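Local coordinates for putative uncharacterized protein (Wolbachia pipientis, PDB 3F4S), which is a thioredoxin-fold oxidoreductase of the DsbA family that probably introduces disulfide bonds into substrate proteins by thiol-disulfide exchange, at residues Ile44-Leu49 and Asn165-Thr170; Gly88-Met93 and Ser124-Leu129; Ile177-Asp182 and Asp207-Lys212. The protein carries 1 engineered substitution. All coordinates share one frame; numbering follows the deposited sequence.

Contact 1: residues Ile44-Leu49 and Asn165-Thr170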
loop_
_atom_site.group_PDB
_atom_site.type_symbol
_atom_site.label_atom_id
_atom_site.label_comp_id
_atom_site.label_asym_id
_atom_site.label_seq_id
_atom_site.Cartn_x
_atom_site.Cartn_y
_atom_site.Cartn_z
ATOM N N ILE A 44 1.786 1.851 -7.530
ATOM C CA ILE A 44 0.615 1.440 -6.769
ATOM C C ILE A 44 0.881 0.036 -6.267
ATOM O O ILE A 44 1.227 -0.843 -7.045
ATOM C CB ILE A 44 -0.657 1.437 -7.645
ATOM C CG1 ILE A 44 -0.973 2.857 -8.125
ATOM C CG2 ILE A 44 -1.850 0.839 -6.880
ATOM C CD1 ILE A 44 -2.030 2.923 -9.223
ATOM N N GLU A 45 0.754 -0.163 -4.962
ATOM C CA GLU A 45 0.950 -1.473 -4.366
ATOM C C GLU A 45 -0.349 -1.956 -3.736
ATOM O O GLU A 45 -0.986 -1.218 -2.981
ATOM C CB GLU A 45 2.038 -1.418 -3.284
ATOM C CG GLU A 45 2.160 -2.724 -2.516
ATOM C CD GLU A 45 3.172 -2.676 -1.367
ATOM O OE1 GLU A 45 3.881 -1.655 -1.209
ATOM O OE2 GLU A 45 3.260 -3.673 -0.618
ATOM N N TYR A 46 -0.738 -3.191 -4.044
ATOM C CA TYR A 46 -1.788 -3.878 -3.299
ATOM C C TYR A 46 -1.151 -4.954 -2.431
ATOM O O TYR A 46 -0.391 -5.790 -2.925
ATOM C CB TYR A 46 -2.783 -4.547 -4.244
ATOM C CG TYR A 46 -3.730 -3.611 -4.955
ATOM C CD1 TYR A 46 -4.971 -3.293 -4.405
ATOM C CD2 TYR A 46 -3.393 -3.056 -6.183
ATOM C CE1 TYR A 46 -5.855 -2.443 -5.066
ATOM C CE2 TYR A 46 -4.263 -2.204 -6.851
ATOM C CZ TYR A 46 -5.489 -1.901 -6.287
ATOM O OH TYR A 46 -6.351 -1.069 -6.953
ATOM N N ALA A 47 -1.466 -4.955 -1.141
ATOM C CA ALA A 47 -0.927 -5.981 -0.254
ATOM C C ALA A 47 -1.818 -6.190 0.957
ATOM O O ALA A 47 -2.557 -5.297 1.353
ATOM C CB ALA A 47 0.489 -5.614 0.191
ATOM N N SER A 48 -1.738 -7.387 1.530
ATOM C CA SER A 48 -2.379 -7.702 2.793
ATOM C C SER A 48 -1.384 -7.434 3.912
ATOM O O SER A 48 -0.210 -7.821 3.817
ATOM C CB SER A 48 -2.772 -9.181 2.816
ATOM O OG SER A 48 -2.916 -9.640 4.145
ATOM N N LEU A 49 -1.845 -6.787 4.977
ATOM C CA LEU A 49 -0.967 -6.460 6.091
ATOM C C LEU A 49 -0.475 -7.689 6.865
ATOM O O LEU A 49 0.482 -7.592 7.634
ATOM C CB LEU A 49 -1.644 -5.472 7.047
ATOM C CG LEU A 49 -1.880 -4.067 6.480
ATOM C CD1 LEU A 49 -2.785 -3.227 7.388
ATOM C CD2 LEU A 49 -0.550 -3.356 6.252
ATOM N N ASN A 165 -11.684 -7.711 -9.844
ATOM C CA ASN A 165 -12.421 -7.712 -11.099
ATOM C C ASN A 165 -11.605 -7.098 -12.232
ATOM O O ASN A 165 -11.372 -7.735 -13.264
ATOM C CB ASN A 165 -13.744 -6.959 -10.926
ATOM C CG ASN A 165 -14.667 -7.109 -12.124
ATOM O OD1 ASN A 165 -14.309 -7.722 -13.127
ATOM N ND2 ASN A 165 -15.862 -6.545 -12.021
ATOM N N LYS A 166 -11.154 -5.865 -12.021
ATOM C CA LYS A 166 -10.555 -5.057 -13.081
ATOM C C LYS A 166 -9.057 -5.277 -13.309
ATOM O O LYS A 166 -8.547 -5.026 -14.401
ATOM C CB LYS A 166 -10.819 -3.572 -12.813
ATOM C CG LYS A 166 -12.292 -3.209 -12.707
ATOM C CD LYS A 166 -13.035 -3.550 -13.991
ATOM N N LEU A 167 -8.349 -5.747 -12.287
ATOM C CA LEU A 167 -6.904 -5.895 -12.392
ATOM C C LEU A 167 -6.443 -7.348 -12.291
ATOM O O LEU A 167 -5.258 -7.637 -12.440
ATOM C CB LEU A 167 -6.197 -5.025 -11.350
ATOM C CG LEU A 167 -6.459 -3.523 -11.456
ATOM C CD1 LEU A 167 -5.896 -2.784 -10.247
ATOM C CD2 LEU A 167 -5.877 -2.981 -12.746
ATOM N N GLY A 168 -7.380 -8.257 -12.039
ATOM C CA GLY A 168 -7.076 -9.678 -11.992
ATOM C C GLY A 168 -6.185 -10.108 -10.840
ATOM O O GLY A 168 -5.419 -11.068 -10.960
ATOM N N ILE A 169 -6.285 -9.416 -9.711
ATOM C CA ILE A 169 -5.439 -9.738 -8.569
ATOM C C ILE A 169 -5.918 -10.986 -7.830
ATOM O O ILE A 169 -7.071 -11.069 -7.403
ATOM C CB ILE A 169 -5.325 -8.554 -7.592
ATOM C CG1 ILE A 169 -4.779 -7.328 -8.325
ATOM C CG2 ILE A 169 -4.430 -8.919 -6.412
ATOM C CD1 ILE A 169 -4.518 -6.148 -7.420
ATOM N N THR A 170 -5.024 -11.960 -7.691
ATOM C CA THR A 170 -5.324 -13.157 -6.916
ATOM C C THR A 170 -4.393 -13.253 -5.715
ATOM O O THR A 170 -4.845 -13.342 -4.570
ATOM C CB THR A 170 -5.223 -14.432 -7.772
ATOM O OG1 THR A 170 -3.890 -14.568 -8.276
ATOM C CG2 THR A 170 -6.194 -14.357 -8.948
#

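Contact 2: residues Gly88-Met93 and Ser124-Leu129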
loop_
_atom_site.group_PDB
_atom_site.type_symbol
_atom_site.label_atom_id
_atom_site.label_comp_id
_atom_site.label_asym_id
_atom_site.label_seq_id
_atom_site.Cartn_x
_atom_site.Cartn_y
_atom_site.Cartn_z
ATOM N N GLY A 88 -6.336 -8.694 9.288
ATOM C CA GLY A 88 -5.882 -7.810 8.235
ATOM C C GLY A 88 -6.924 -6.785 7.857
ATOM O O GLY A 88 -6.599 -5.634 7.562
ATOM N N LEU A 89 -8.184 -7.205 7.850
ATOM C CA LEU A 89 -9.257 -6.286 7.522
ATOM C C LEU A 89 -9.433 -5.268 8.650
ATOM O O LEU A 89 -9.590 -4.072 8.400
ATOM C CB LEU A 89 -10.556 -7.045 7.238
ATOM C CG LEU A 89 -11.786 -6.197 6.916
ATOM C CD1 LEU A 89 -11.494 -5.149 5.852
ATOM C CD2 LEU A 89 -12.912 -7.108 6.481
ATOM N N LYS A 90 -9.391 -5.738 9.892
ATOM C CA LYS A 90 -9.471 -4.829 11.037
ATOM C C LYS A 90 -8.280 -3.863 11.055
ATOM O O LYS A 90 -8.435 -2.678 11.368
ATOM C CB LYS A 90 -9.566 -5.612 12.354
ATOM C CG LYS A 90 -10.913 -6.296 12.565
ATOM C CD LYS A 90 -11.979 -5.293 12.964
ATOM C CE LYS A 90 -13.369 -5.902 12.875
ATOM N NZ LYS A 90 -14.419 -5.050 13.517
ATOM N N ALA A 91 -7.095 -4.369 10.712
ATOM C CA ALA A 91 -5.906 -3.518 10.648
ATOM C C ALA A 91 -6.095 -2.447 9.566
ATOM O O ALA A 91 -5.796 -1.264 9.788
ATOM C CB ALA A 91 -4.659 -4.350 10.367
ATOM N N ALA A 92 -6.602 -2.856 8.404
ATOM C CA ALA A 92 -6.845 -1.909 7.319
ATOM C C ALA A 92 -7.845 -0.834 7.749
ATOM O O ALA A 92 -7.679 0.345 7.433
ATOM C CB ALA A 92 -7.342 -2.639 6.069
ATOM N N MET A 93 -8.890 -1.238 8.462
ATOM C CA MET A 93 -9.854 -0.273 8.990
ATOM C C MET A 93 -9.176 0.697 9.956
ATOM O O MET A 93 -9.405 1.909 9.898
ATOM C CB MET A 93 -11.010 -1.009 9.681
ATOM C CG MET A 93 -11.900 -1.798 8.700
ATOM S SD MET A 93 -13.045 -2.918 9.520
ATOM C CE MET A 93 -14.038 -1.766 10.475
ATOM N N SER A 124 -9.120 -13.867 16.072
ATOM C CA SER A 124 -9.907 -12.668 16.338
ATOM C C SER A 124 -9.254 -11.783 17.394
ATOM O O SER A 124 -9.791 -10.739 17.754
ATOM C CB SER A 124 -11.325 -13.043 16.791
ATOM O OG SER A 124 -12.017 -13.762 15.784
ATOM N N ASP A 125 -8.102 -12.207 17.898
ATOM C CA ASP A 125 -7.405 -11.465 18.950
ATOM C C ASP A 125 -6.672 -10.270 18.335
ATOM O O ASP A 125 -5.740 -10.456 17.558
ATOM C CB ASP A 125 -6.419 -12.401 19.661
ATOM C CG ASP A 125 -5.660 -11.726 20.806
ATOM O OD1 ASP A 125 -5.829 -10.502 21.025
ATOM O OD2 ASP A 125 -4.885 -12.437 21.490
ATOM N N LEU A 126 -7.112 -9.056 18.669
ATOM C CA LEU A 126 -6.528 -7.829 18.113
ATOM C C LEU A 126 -5.584 -7.108 19.085
ATOM O O LEU A 126 -5.330 -5.904 18.955
ATOM C CB LEU A 126 -7.633 -6.881 17.627
ATOM C CG LEU A 126 -8.583 -7.484 16.583
ATOM C CD1 LEU A 126 -9.636 -6.463 16.152
ATOM C CD2 LEU A 126 -7.808 -8.009 15.376
ATOM N N THR A 127 -5.039 -7.846 20.042
ATOM C CA THR A 127 -4.073 -7.273 20.990
ATOM C C THR A 127 -2.953 -6.508 20.269
ATOM O O THR A 127 -2.521 -5.445 20.713
ATOM C CB THR A 127 -3.453 -8.368 21.877
ATOM O OG1 THR A 127 -4.476 -8.979 22.668
ATOM C CG2 THR A 127 -2.393 -7.782 22.809
ATOM N N LEU A 128 -2.479 -7.045 19.151
ATOM C CA LEU A 128 -1.406 -6.374 18.419
ATOM C C LEU A 128 -1.823 -4.959 18.021
ATOM O O LEU A 128 -1.040 -4.013 18.150
ATOM C CB LEU A 128 -0.982 -7.169 17.176
ATOM C CG LEU A 128 0.024 -6.439 16.275
ATOM C CD1 LEU A 128 1.258 -5.961 17.064
ATOM C CD2 LEU A 128 0.467 -7.336 15.117
ATOM N N LEU A 129 -3.050 -4.813 17.528
ATOM C CA LEU A 129 -3.537 -3.486 17.153
ATOM C C LEU A 129 -3.695 -2.571 18.378
ATOM O O LEU A 129 -3.462 -1.374 18.282
ATOM C CB LEU A 129 -4.847 -3.569 16.350
ATOM C CG LEU A 129 -4.787 -4.351 15.028
ATOM C CD1 LEU A 129 -6.109 -4.255 14.269
ATOM C CD2 LEU A 129 -3.629 -3.893 14.150
#

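Contact 3: residues Ile177-Asp182 and Asp207-Lys212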
loop_
_atom_site.group_PDB
_atom_site.type_symbol
_atom_site.label_atom_id
_atom_site.label_comp_id
_atom_site.label_asym_id
_atom_site.label_seq_id
_atom_site.Cartn_x
_atom_site.Cartn_y
_atom_site.Cartn_z
ATOM N N ILE A 177 3.849 -0.207 -11.691
ATOM C CA ILE A 177 4.828 0.865 -11.801
ATOM C C ILE A 177 4.785 1.456 -13.208
ATOM O O ILE A 177 5.000 0.754 -14.196
ATOM C CB ILE A 177 6.249 0.369 -11.481
ATOM C CG1 ILE A 177 6.267 -0.378 -10.143
ATOM C CG2 ILE A 177 7.231 1.546 -11.469
ATOM C CD1 ILE A 177 7.565 -1.106 -9.866
ATOM N N LYS A 178 4.498 2.750 -13.291
ATOM C CA LYS A 178 4.243 3.383 -14.574
ATOM C C LYS A 178 4.539 4.873 -14.493
ATOM O O LYS A 178 4.777 5.414 -13.411
ATOM C CB LYS A 178 2.781 3.164 -14.989
ATOM C CG LYS A 178 1.777 3.812 -14.044
ATOM C CD LYS A 178 0.337 3.402 -14.349
ATOM C CE LYS A 178 -0.072 3.794 -15.761
ATOM N NZ LYS A 178 0.065 5.256 -16.021
ATOM N N LEU A 179 4.530 5.532 -15.644
ATOM C CA LEU A 179 4.664 6.977 -15.680
ATOM C C LEU A 179 3.466 7.583 -14.973
ATOM O O LEU A 179 2.333 7.134 -15.148
ATOM C CB LEU A 179 4.728 7.472 -17.121
ATOM C CG LEU A 179 5.918 6.940 -17.915
ATOM C CD1 LEU A 179 5.854 7.421 -19.358
ATOM C CD2 LEU A 179 7.220 7.358 -17.254
ATOM N N ASN A 180 3.720 8.590 -14.150
ATOM C CA ASN A 180 2.646 9.266 -13.451
ATOM C C ASN A 180 1.991 10.287 -14.381
ATOM O O ASN A 180 2.069 11.486 -14.143
ATOM C CB ASN A 180 3.186 9.935 -12.185
ATOM C CG ASN A 180 2.090 10.497 -11.299
ATOM O OD1 ASN A 180 0.926 10.101 -11.391
ATOM N ND2 ASN A 180 2.463 11.424 -10.425
ATOM N N ASP A 181 1.362 9.791 -15.445
ATOM C CA ASP A 181 0.663 10.634 -16.411
ATOM C C ASP A 181 -0.789 10.190 -16.566
ATOM O O ASP A 181 -1.065 9.087 -17.041
ATOM C CB ASP A 181 1.365 10.594 -17.770
ATOM C CG ASP A 181 0.564 11.279 -18.863
ATOM O OD1 ASP A 181 -0.239 12.181 -18.543
ATOM O OD2 ASP A 181 0.739 10.916 -20.045
ATOM N N ASP A 182 -1.711 11.061 -16.172
ATOM C CA ASP A 182 -3.137 10.741 -16.208
ATOM C C ASP A 182 -3.729 10.593 -17.609
ATOM O O ASP A 182 -4.845 10.101 -17.760
ATOM C CB ASP A 182 -3.936 11.788 -15.423
ATOM C CG ASP A 182 -3.707 11.701 -13.922
ATOM O OD1 ASP A 182 -2.797 10.960 -13.491
ATOM O OD2 ASP A 182 -4.442 12.376 -13.169
ATOM N N ASP A 207 14.567 2.910 -12.424
ATOM C CA ASP A 207 15.574 3.716 -13.115
ATOM C C ASP A 207 15.273 3.848 -14.605
ATOM O O ASP A 207 15.347 4.940 -15.166
ATOM C CB ASP A 207 16.972 3.129 -12.924
ATOM C CG ASP A 207 17.548 3.434 -11.561
ATOM O OD1 ASP A 207 16.910 4.188 -10.795
ATOM O OD2 ASP A 207 18.646 2.920 -11.262
ATOM N N LYS A 208 14.945 2.726 -15.241
ATOM C CA LYS A 208 14.659 2.707 -16.675
ATOM C C LYS A 208 13.445 3.572 -17.007
ATOM O O LYS A 208 13.446 4.331 -17.979
ATOM C CB LYS A 208 14.424 1.271 -17.146
ATOM N N LEU A 209 12.411 3.460 -16.182
ATOM C CA LEU A 209 11.182 4.211 -16.386
ATOM C C LEU A 209 11.423 5.700 -16.134
ATOM O O LEU A 209 10.943 6.556 -16.883
ATOM C CB LEU A 209 10.094 3.682 -15.454
ATOM C CG LEU A 209 8.646 3.648 -15.945
ATOM C CD1 LEU A 209 8.525 2.944 -17.286
ATOM C CD2 LEU A 209 7.774 2.966 -14.903
ATOM N N TYR A 210 12.180 6.001 -15.082
ATOM C CA TYR A 210 12.499 7.381 -14.732
ATOM C C TYR A 210 13.249 8.078 -15.867
ATOM O O TYR A 210 12.971 9.234 -16.192
ATOM C CB TYR A 210 13.325 7.418 -13.446
ATOM C CG TYR A 210 13.825 8.791 -13.068
ATOM C CD1 TYR A 210 13.020 9.676 -12.367
ATOM C CD2 TYR A 210 15.107 9.198 -13.406
ATOM C CE1 TYR A 210 13.477 10.932 -12.017
ATOM C CE2 TYR A 210 15.574 10.449 -13.060
ATOM C CZ TYR A 210 14.754 11.311 -12.365
ATOM O OH TYR A 210 15.219 12.557 -12.017
ATOM N N GLY A 211 14.202 7.370 -16.468
ATOM C CA GLY A 211 14.940 7.895 -17.600
ATOM C C GLY A 211 14.024 8.272 -18.747
ATOM O O GLY A 211 14.138 9.362 -19.317
ATOM N N LYS A 212 13.114 7.368 -19.093
ATOM C CA LYS A 212 12.137 7.634 -20.140
ATOM C C LYS A 212 11.239 8.797 -19.741
ATOM O O LYS A 212 10.874 9.620 -20.577
ATOM C CB LYS A 212 11.294 6.387 -20.423
ATOM C CG LYS A 212 12.087 5.223 -20.997
ATOM C CD LYS A 212 11.210 4.002 -21.198
ATOM C CE LYS A 212 12.037 2.792 -21.611
#

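Contact 1: residues Ile44-Leu49 and Asn165-Thr170
The ring of Tyr46 carries Ile169 on one face, where the methyl CD1 sits 3.5 Å above the ring plane and displaced toward the rim. The methyl makes a CH-pi contact, Ile169 CD1 lying 3.8 Å from the centroid of the Tyr46 ring and 26° off its normal, and comes closest to Tyr46 CD2, at 3.5 Å. Leu167 reaches the same ring obliquely through a single methyl: its CD1 lies 3.8 Å from Tyr46 CE2 and 3.7 Å from Tyr46 OH, near the phenol end. Both aliphatic chains run roughly at right angles to the tyrosine, so only their ends touch it. Ile169 carries CG1 anti to its carbonyl carbon (chi1 -57°), and the extended continuation to CD1 delivers the methyl to the ring. Between the two, Gly168 is the first to leave right-handed helical angles; its positive phi (67°) redirects the chain toward Ile169.

The phenol oxygen is satisfied by a hydrogen bond with Arg80 of strand 75-81, while Phe176 of strand 174-179 also touches both Tyr46 and Leu167. The arrangement illustrates how a central strand of the thioredoxin fold receives a helix end and the connection to the next strand, a connection that in DsbA-like proteins probably carries the cis-proline loop beside the active site.

Contact 2: residues Gly88-Met93 and Ser124-Leu129
Leu129 holds its CG anti to the carbonyl carbon (chi1 -60°) and extends onward from there, which carries both methyls from helix 127-135 to the backbone of helix 86-94 at Ala91. Lys90 likewise has CG anti to its carbonyl carbon (chi1 -72°), which puts CG at Leu126 CD1; the bend at chi2 then places CD there too and turns the rest of the chain away. The two leucine methyls divide the work at Ala91: Leu129 CD1 lies on the backbone N and CA of Ala91, 3.7 Å from each, whereas Leu129 CD2 touches the alanine methyl, 3.9 Å from Ala91 CB. Leu126 comes across the lysine at about a right angle, its CD1 3.8 Å from Lys90 CG.

Just before the helix, an Asx turn spans Asp125 to Thr127, with Leu126 at the N-cap position. Asp125 OD1 accepts from the backbone N of Thr127 at 2.9 Å (157° at the hydrogen), a donor that stands above the carboxylate plane. It also takes the hydroxyl Thr127 OG1 at 2.6 Å through its syn lone pair. Two bonds therefore grip one carboxylate oxygen, while OD2 is bonded to Asn119; together they should fix the rotation of the carboxylate.

The contact joins two helices of the helical region inserted in the thioredoxin fold between strands 75-81 and 174-179, as in DsbA proteins. Helix 140-147 supplies Phe143 and Ile147 against Leu129, and Lys90 NZ is hydrogen-bonded to Ile147 O. Chemically, the contact implies a lysine that serves in two ways: its methylenes join an apolar seam of leucines, and its amine, placed at the last turn of a helix, probably interacts favourably with the partial negative charge there.

Contact 3: residues Ile177-Asp182 and Asp207-Lys212
Leu179 O, the carbonyl of a residue whose side chain meets Leu209, is approached by two donors. Lys178 NZ bonds to Leu179 O at 3.1 Å, arriving nearly in line with the carbonyl (161° at the oxygen), and the backbone Asp181 N adds a weak bond across the inverse gamma turn centred on Asn180. The CB of Lys178 points away from the helix; separately, the folds at its last two torsions bring NZ back to its neighbour's carbonyl.

The helix meets the strand through aliphatic groups and backbone atoms. Leu209 CD2 is the atom that settles against it, 3.6 Å from Lys178 CA and equally near Ile177 O, and it also meets a methyl, at 3.8 Å from Ile177 CG2. The Leu209 side chain is held at chi1 -144°, away from the usual staggered positions, and this unusual rotation brings CD2 against the strand backbone. Leu179 supplies the second contact: its CD2 approaches the helix backbone, 3.8 Å from Leu209 O, and lies 4.2 Å from Leu209 CG.

The segment axes of strand 177-179 and helix 207-212 are nearly parallel, 9° apart, and come within 8.7 Å. Ile177 also touches Phe202 and Val205 on the same helix, 199-216, and Leu179 touches Ala213, so Leu209 is one part of a longer apolar strip. Strands 174-179 and 192-194 with helix 199-216 form the C-terminal beta-beta-alpha part of the thioredoxin fold. The chemistry across the contact is van der Waals, methyls against methyls and backbone, while the Lys178 amine is bonded within its own segment and probably helps steady the turn.

How the contacts relate
Along the chain, strand 41-47 opens contact 1, which closes only when the end of helix 150-167 comes back to it. The long loop between them, largely helical, encloses contact 2, so 88-93 and 124-129 are nested within the first closure and tie together helices 86-94 and 127-135. The two contacts meet directly where Leu49 CD1 packs on Ala91 CB, linking the turn after strand 41-47 to helix 86-94. Contact 3 follows in series and closes a shorter loop of 24 residues that includes strand 192-194, joining strand 174-179 to helix 199-216. It shares the sheet with contact 1, since strands 41-47 and 174-179 are neighbours, but its centre lies about 35 Å from that of contact 2.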